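Local coordinates for genome polyprotein (Chicken sicinivirus JSY, PDB 6QWT), which probably replicates the viral RNA genome as 3Dpol, the RNA-dependent RNA polymerase at the C-terminal end of the polyprotein, at residues A48-V53 against T155-E160; Q52-A57 against T172-A177. All blocks are in the same frame, centred on the assembly; numbering follows the deposited sequence.

Contact 1. Residues A48-V53 against T155-E160; sequences ADVDQV and TFLKDE
Asp51 OD2 is held in a salt bridge by Arg17 NH2, and against this gripped oxygen comes a methyl group, Leu157 CD1, at 3.8 Å. The contact is a small example of a helix start meeting the end of a strand through one leucine branch. Asp51 and Leu157 cross at about a right angle, and the methyl meets a carboxylate oxygen whose charge the arginine probably offsets. With chi1 at -74°, Asp51 turns CG beside its own backbone N and anti to the carbonyl carbon, and this carries the acid toward the strand. The same CD1 is approached tip to tip by Val50, whose CG2 stands 4.2 Å from Leu157 CD1; no hydrogen bond joins the segments. Asp49 is the N-cap of the helix, its OD1 taking a weak bond from Asp51 N at 3.3 Å with an N-H...O angle of 133°. Its carbonyl O opens the helical ladder by accepting from Val53 N at 2.9 Å, while Asp49 OD2 pairs with Arg41. Carboxylates at this helix start would probably be favoured by its dipole. Within the fold, helix 50-54 leans on the last residue of strand 152-157. Phe282 of strand 277-282 touches both Asp51 and Leu157, and Leu174 of strand 174-177 packs on Leu157 as well.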
loop_
_atom_site.group_PDB
_atom_site.type_symbol
_atom_site.label_atom_id
_atom_site.label_comp_id
_atom_site.label_asym_id
_atom_site.label_seq_id
_atom_site.Cartn_x
_atom_site.Cartn_y
_atom_site.Cartn_z
ATOM N N ALA A 48 24.227 13.080 -3.969
ATOM C CA ALA A 48 24.275 11.704 -3.505
ATOM C C ALA A 48 24.090 10.728 -4.664
ATOM O O ALA A 48 23.751 11.102 -5.790
ATOM C CB ALA A 48 23.206 11.464 -2.434
ATOM N N ASP A 49 24.325 9.454 -4.363
ATOM C CA ASP A 49 24.136 8.358 -5.305
ATOM C C ASP A 49 22.805 7.688 -4.986
ATOM O O ASP A 49 22.634 7.132 -3.895
ATOM C CB ASP A 49 25.292 7.362 -5.203
ATOM C CG ASP A 49 25.240 6.278 -6.263
ATOM O OD1 ASP A 49 24.249 6.215 -7.017
ATOM O OD2 ASP A 49 26.202 5.484 -6.337
ATOM N N VAL A 50 21.869 7.741 -5.938
ATOM C CA VAL A 50 20.506 7.301 -5.655
ATOM C C VAL A 50 20.453 5.790 -5.440
ATOM O O VAL A 50 19.730 5.302 -4.563
ATOM C CB VAL A 50 19.546 7.766 -6.770
ATOM C CG1 VAL A 50 19.945 7.194 -8.124
ATOM C CG2 VAL A 50 18.111 7.397 -6.426
ATOM N N ASP A 51 21.226 5.022 -6.218
ATOM C CA ASP A 51 21.254 3.576 -6.016
ATOM C C ASP A 51 21.761 3.220 -4.624
ATOM O O ASP A 51 21.362 2.196 -4.059
ATOM C CB ASP A 51 22.118 2.904 -7.086
ATOM C CG ASP A 51 21.440 2.855 -8.443
ATOM O OD1 ASP A 51 21.981 2.199 -9.358
ATOM O OD2 ASP A 51 20.368 3.477 -8.598
ATOM N N GLN A 52 22.629 4.056 -4.053
ATOM C CA GLN A 52 23.116 3.837 -2.696
ATOM C C GLN A 52 22.077 4.263 -1.661
ATOM O O GLN A 52 21.801 3.528 -0.705
ATOM C CB GLN A 52 24.433 4.591 -2.493
ATOM C CG GLN A 52 25.223 4.179 -1.263
ATOM C CD GLN A 52 24.777 4.912 -0.012
ATOM O OE1 GLN A 52 24.482 6.110 -0.051
ATOM N NE2 GLN A 52 24.718 4.195 1.105
ATOM N N VAL A 53 21.483 5.443 -1.843
ATOM C CA VAL A 53 20.510 5.940 -0.872
ATOM C C VAL A 53 19.245 5.088 -0.888
ATOM O O VAL A 53 18.664 4.802 0.164
ATOM C CB VAL A 53 20.198 7.424 -1.139
ATOM C CG1 VAL A 53 19.150 7.934 -0.157
ATOM C CG2 VAL A 53 21.473 8.258 -1.055
ATOM N N THR A 155 12.743 -5.071 -9.443
ATOM C CA THR A 155 12.914 -3.899 -8.592
ATOM C C THR A 155 13.271 -2.684 -9.440
ATOM O O THR A 155 14.178 -2.751 -10.276
ATOM C CB THR A 155 14.002 -4.139 -7.542
ATOM O OG1 THR A 155 13.674 -5.298 -6.767
ATOM C CG2 THR A 155 14.135 -2.935 -6.620
ATOM N N PHE A 156 12.567 -1.578 -9.213
ATOM C CA PHE A 156 12.823 -0.325 -9.903
ATOM C C PHE A 156 12.813 0.824 -8.904
ATOM O O PHE A 156 12.322 0.697 -7.779
ATOM C CB PHE A 156 11.780 -0.052 -11.000
ATOM C CG PHE A 156 11.738 -1.099 -12.078
ATOM C CD1 PHE A 156 12.799 -1.250 -12.957
ATOM C CD2 PHE A 156 10.634 -1.926 -12.218
ATOM C CE1 PHE A 156 12.763 -2.209 -13.953
ATOM C CE2 PHE A 156 10.592 -2.889 -13.212
ATOM C CZ PHE A 156 11.658 -3.029 -14.080
ATOM N N LEU A 157 13.375 1.951 -9.328
ATOM C CA LEU A 157 13.203 3.202 -8.605
ATOM C C LEU A 157 11.836 3.785 -8.942
ATOM O O LEU A 157 11.455 3.874 -10.116
ATOM C CB LEU A 157 14.317 4.181 -8.972
ATOM C CG LEU A 157 15.735 3.665 -8.734
ATOM C CD1 LEU A 157 16.773 4.642 -9.270
ATOM C CD2 LEU A 157 15.957 3.397 -7.254
ATOM N N LYS A 158 11.086 4.158 -7.911
ATOM C CA LYS A 158 9.708 4.589 -8.112
ATOM C C LYS A 158 9.686 6.006 -8.669
ATOM O O LYS A 158 10.106 6.955 -7.999
ATOM C CB LYS A 158 8.913 4.504 -6.812
ATOM C CG LYS A 158 7.422 4.745 -7.025
ATOM C CD LYS A 158 6.599 4.632 -5.747
ATOM C CE LYS A 158 5.262 3.960 -6.054
ATOM N NZ LYS A 158 4.968 2.901 -5.052
ATOM N N ASP A 159 9.177 6.144 -9.888
ATOM C CA ASP A 159 9.044 7.430 -10.563
ATOM C C ASP A 159 7.804 8.136 -10.024
ATOM O O ASP A 159 6.675 7.754 -10.347
ATOM C CB ASP A 159 8.950 7.192 -12.065
ATOM C CG ASP A 159 8.983 8.478 -12.881
ATOM O OD1 ASP A 159 8.819 8.369 -14.116
ATOM O OD2 ASP A 159 9.167 9.583 -12.314
ATOM N N GLU A 160 8.009 9.157 -9.191
ATOM C CA GLU A 160 6.904 9.820 -8.511
ATOM C C GLU A 160 7.364 11.183 -8.011
ATOM O O GLU A 160 8.561 11.445 -7.888
ATOM C CB GLU A 160 6.381 8.985 -7.336
ATOM C CG GLU A 160 7.233 9.126 -6.075
ATOM C CD GLU A 160 6.927 8.075 -5.025
ATOM O OE1 GLU A 160 7.879 7.598 -4.368
ATOM O OE2 GLU A 160 5.738 7.731 -4.853
#

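Contact 2. Residues Q52-A57 against T172-A177; sequences QVAFSA and TRLIEA. Unlike the reference sequence in segment 52-57: Ala57 (reference Lys).
Thr172 turns its carbonyl to Ala54, with Thr172 O 3.6 Å from Ala54 CB, and a water completes the link between the two backbones. That water donates to both carbonyls, at 3.1 Å from Thr172 O and 2.9 Å from Ala54 O, satisfying two acceptors that cannot bond to each other. Arg173 follows with its CB directed away from the helix. By comparison with other picornaviral polymerases, the segment probably belongs to motif F of the fingers, which helps to line the nucleotide entry channel. Leu174 then returns toward residues 54 and 55 and carries most of the apolar contact. Its CD1 lies over one face of the Phe55 ring in a CH-pi contact, 4.2 Å from the ring centroid and 18° off the normal, displaced toward the rim. The other branch, CD2, approaches from the same face and meets the ring near its CZ-CE1 rim, 3.9 Å from CZ. CD1 also rests 3.8 Å from Ala54 O. Phe55 reaches the leucine because its CG sits beside its own backbone N (chi1 -75°). In the turn that follows, Ser56 OG donates to Val53 O at 2.8 Å, and Ser56 N donates to the same carbonyl. Outside the segments, Leu174 also packs on Thr155 and Leu157 of the adjacent strand 152-157, Ala54 touches Leu157, and the Phe55 ring stands edge-to-face with Phe282 of strand 277-282.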
loop_
_atom_site.group_PDB
_atom_site.type_symbol
_atom_site.label_atom_id
_atom_site.label_comp_id
_atom_site.label_asym_id
_atom_site.label_seq_id
_atom_site.Cartn_x
_atom_site.Cartn_y
_atom_site.Cartn_z
ATOM N N GLN A 52 22.629 4.056 -4.053
ATOM C CA GLN A 52 23.116 3.837 -2.696
ATOM C C GLN A 52 22.077 4.263 -1.661
ATOM O O GLN A 52 21.801 3.528 -0.705
ATOM C CB GLN A 52 24.433 4.591 -2.493
ATOM C CG GLN A 52 25.223 4.179 -1.263
ATOM C CD GLN A 52 24.777 4.912 -0.012
ATOM O OE1 GLN A 52 24.482 6.110 -0.051
ATOM N NE2 GLN A 52 24.718 4.195 1.105
ATOM N N VAL A 53 21.483 5.443 -1.843
ATOM C CA VAL A 53 20.510 5.940 -0.872
ATOM C C VAL A 53 19.245 5.088 -0.888
ATOM O O VAL A 53 18.664 4.802 0.164
ATOM C CB VAL A 53 20.198 7.424 -1.139
ATOM C CG1 VAL A 53 19.150 7.934 -0.157
ATOM C CG2 VAL A 53 21.473 8.258 -1.055
ATOM N N ALA A 54 18.801 4.659 -2.076
ATOM C CA ALA A 54 17.552 3.907 -2.167
ATOM C C ALA A 54 17.634 2.566 -1.444
ATOM O O ALA A 54 16.608 2.037 -1.004
ATOM C CB ALA A 54 17.166 3.691 -3.632
ATOM N N PHE A 55 18.831 1.999 -1.313
ATOM C CA PHE A 55 19.018 0.722 -0.638
ATOM C C PHE A 55 19.667 0.875 0.732
ATOM O O PHE A 55 20.053 -0.129 1.338
ATOM C CB PHE A 55 19.852 -0.219 -1.511
ATOM C CG PHE A 55 19.095 -0.811 -2.666
ATOM C CD1 PHE A 55 19.057 -0.168 -3.891
ATOM C CD2 PHE A 55 18.420 -2.013 -2.524
ATOM C CE1 PHE A 55 18.359 -0.709 -4.954
ATOM C CE2 PHE A 55 17.719 -2.562 -3.585
ATOM C CZ PHE A 55 17.690 -1.910 -4.802
ATOM N N SER A 56 19.786 2.106 1.241
ATOM C CA SER A 56 20.543 2.327 2.470
ATOM C C SER A 56 19.818 1.782 3.696
ATOM O O SER A 56 20.470 1.409 4.678
ATOM C CB SER A 56 20.842 3.817 2.646
ATOM O OG SER A 56 19.649 4.576 2.749
ATOM N N ALA A 57 18.486 1.727 3.665
ATOM C CA ALA A 57 17.736 1.195 4.794
ATOM C C ALA A 57 17.616 -0.322 4.763
ATOM O O ALA A 57 17.147 -0.911 5.745
ATOM C CB ALA A 57 16.343 1.820 4.843
ATOM N N THR A 172 14.675 8.308 -2.940
ATOM C CA THR A 172 13.598 7.835 -3.794
ATOM C C THR A 172 13.266 6.392 -3.441
ATOM O O THR A 172 14.160 5.593 -3.143
ATOM C CB THR A 172 13.977 7.962 -5.269
ATOM O OG1 THR A 172 14.682 6.791 -5.694
ATOM C CG2 THR A 172 14.860 9.177 -5.457
ATOM N N ARG A 173 11.976 6.073 -3.455
ATOM C CA ARG A 173 11.509 4.776 -3.000
ATOM C C ARG A 173 11.682 3.726 -4.094
ATOM O O ARG A 173 11.965 4.029 -5.257
ATOM C CB ARG A 173 10.045 4.855 -2.562
ATOM C CG ARG A 173 9.772 5.919 -1.509
ATOM C CD ARG A 173 8.399 5.739 -0.885
ATOM N NE ARG A 173 7.335 6.201 -1.770
ATOM C CZ ARG A 173 6.085 5.755 -1.727
ATOM N NH1 ARG A 173 5.742 4.833 -0.839
ATOM N NH2 ARG A 173 5.177 6.230 -2.573
ATOM N N LEU A 174 11.514 2.470 -3.699
ATOM C CA LEU A 174 11.563 1.345 -4.617
ATOM C C LEU A 174 10.152 0.860 -4.913
ATOM O O LEU A 174 9.274 0.903 -4.046
ATOM C CB LEU A 174 12.394 0.202 -4.035
ATOM C CG LEU A 174 13.858 0.515 -3.739
ATOM C CD1 LEU A 174 14.412 -0.482 -2.736
ATOM C CD2 LEU A 174 14.670 0.501 -5.022
ATOM N N ILE A 175 9.935 0.415 -6.146
ATOM C CA ILE A 175 8.699 -0.247 -6.541
ATOM C C ILE A 175 9.071 -1.612 -7.099
ATOM O O ILE A 175 9.933 -1.716 -7.980
ATOM C CB ILE A 175 7.893 0.587 -7.558
ATOM C CG1 ILE A 175 6.689 -0.203 -8.077
ATOM C CG2 ILE A 175 8.773 1.068 -8.703
ATOM C CD1 ILE A 175 5.773 0.603 -8.981
ATOM N N GLU A 176 8.446 -2.658 -6.563
ATOM C CA GLU A 176 8.792 -4.029 -6.905
ATOM C C GLU A 176 7.536 -4.759 -7.355
ATOM O O GLU A 176 6.493 -4.667 -6.702
ATOM C CB GLU A 176 9.445 -4.744 -5.714
ATOM C CG GLU A 176 10.383 -3.845 -4.907
ATOM C CD GLU A 176 11.438 -4.617 -4.134
ATOM O OE1 GLU A 176 11.484 -4.488 -2.892
ATOM O OE2 GLU A 176 12.224 -5.349 -4.770
ATOM N N ALA A 177 7.640 -5.475 -8.472
ATOM C CA ALA A 177 6.504 -6.153 -9.080
ATOM C C ALA A 177 6.773 -7.650 -9.153
ATOM O O ALA A 177 7.832 -8.073 -9.628
ATOM C CB ALA A 177 6.218 -5.598 -10.479
HETATM O O HOH W 1 14.000 3.260 -1.129
#

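How the contacts relate
Contacts 1 and 2 show one short helix serving two adjoining strands, their centres only about 5 Å apart. Helix 50-54 comes first in the chain and belongs to both, with Gln52 and Val53 in common; strand 152-157 follows about a hundred residues later, and strand 174-177 returns antiparallel beside it after helix 164-168. Bonds between the two partner segments tie the contacts together: a salt bridge joins Glu160 OE2 to Arg173 NH2 at 2.8 Å, and Thr155 OG1 probably hydrogen-bonds to Glu176 OE2. An N-terminal element is thereby packed onto the edge of a mixed sheet that, by comparison with other picornaviral polymerases, probably belongs to the fingers.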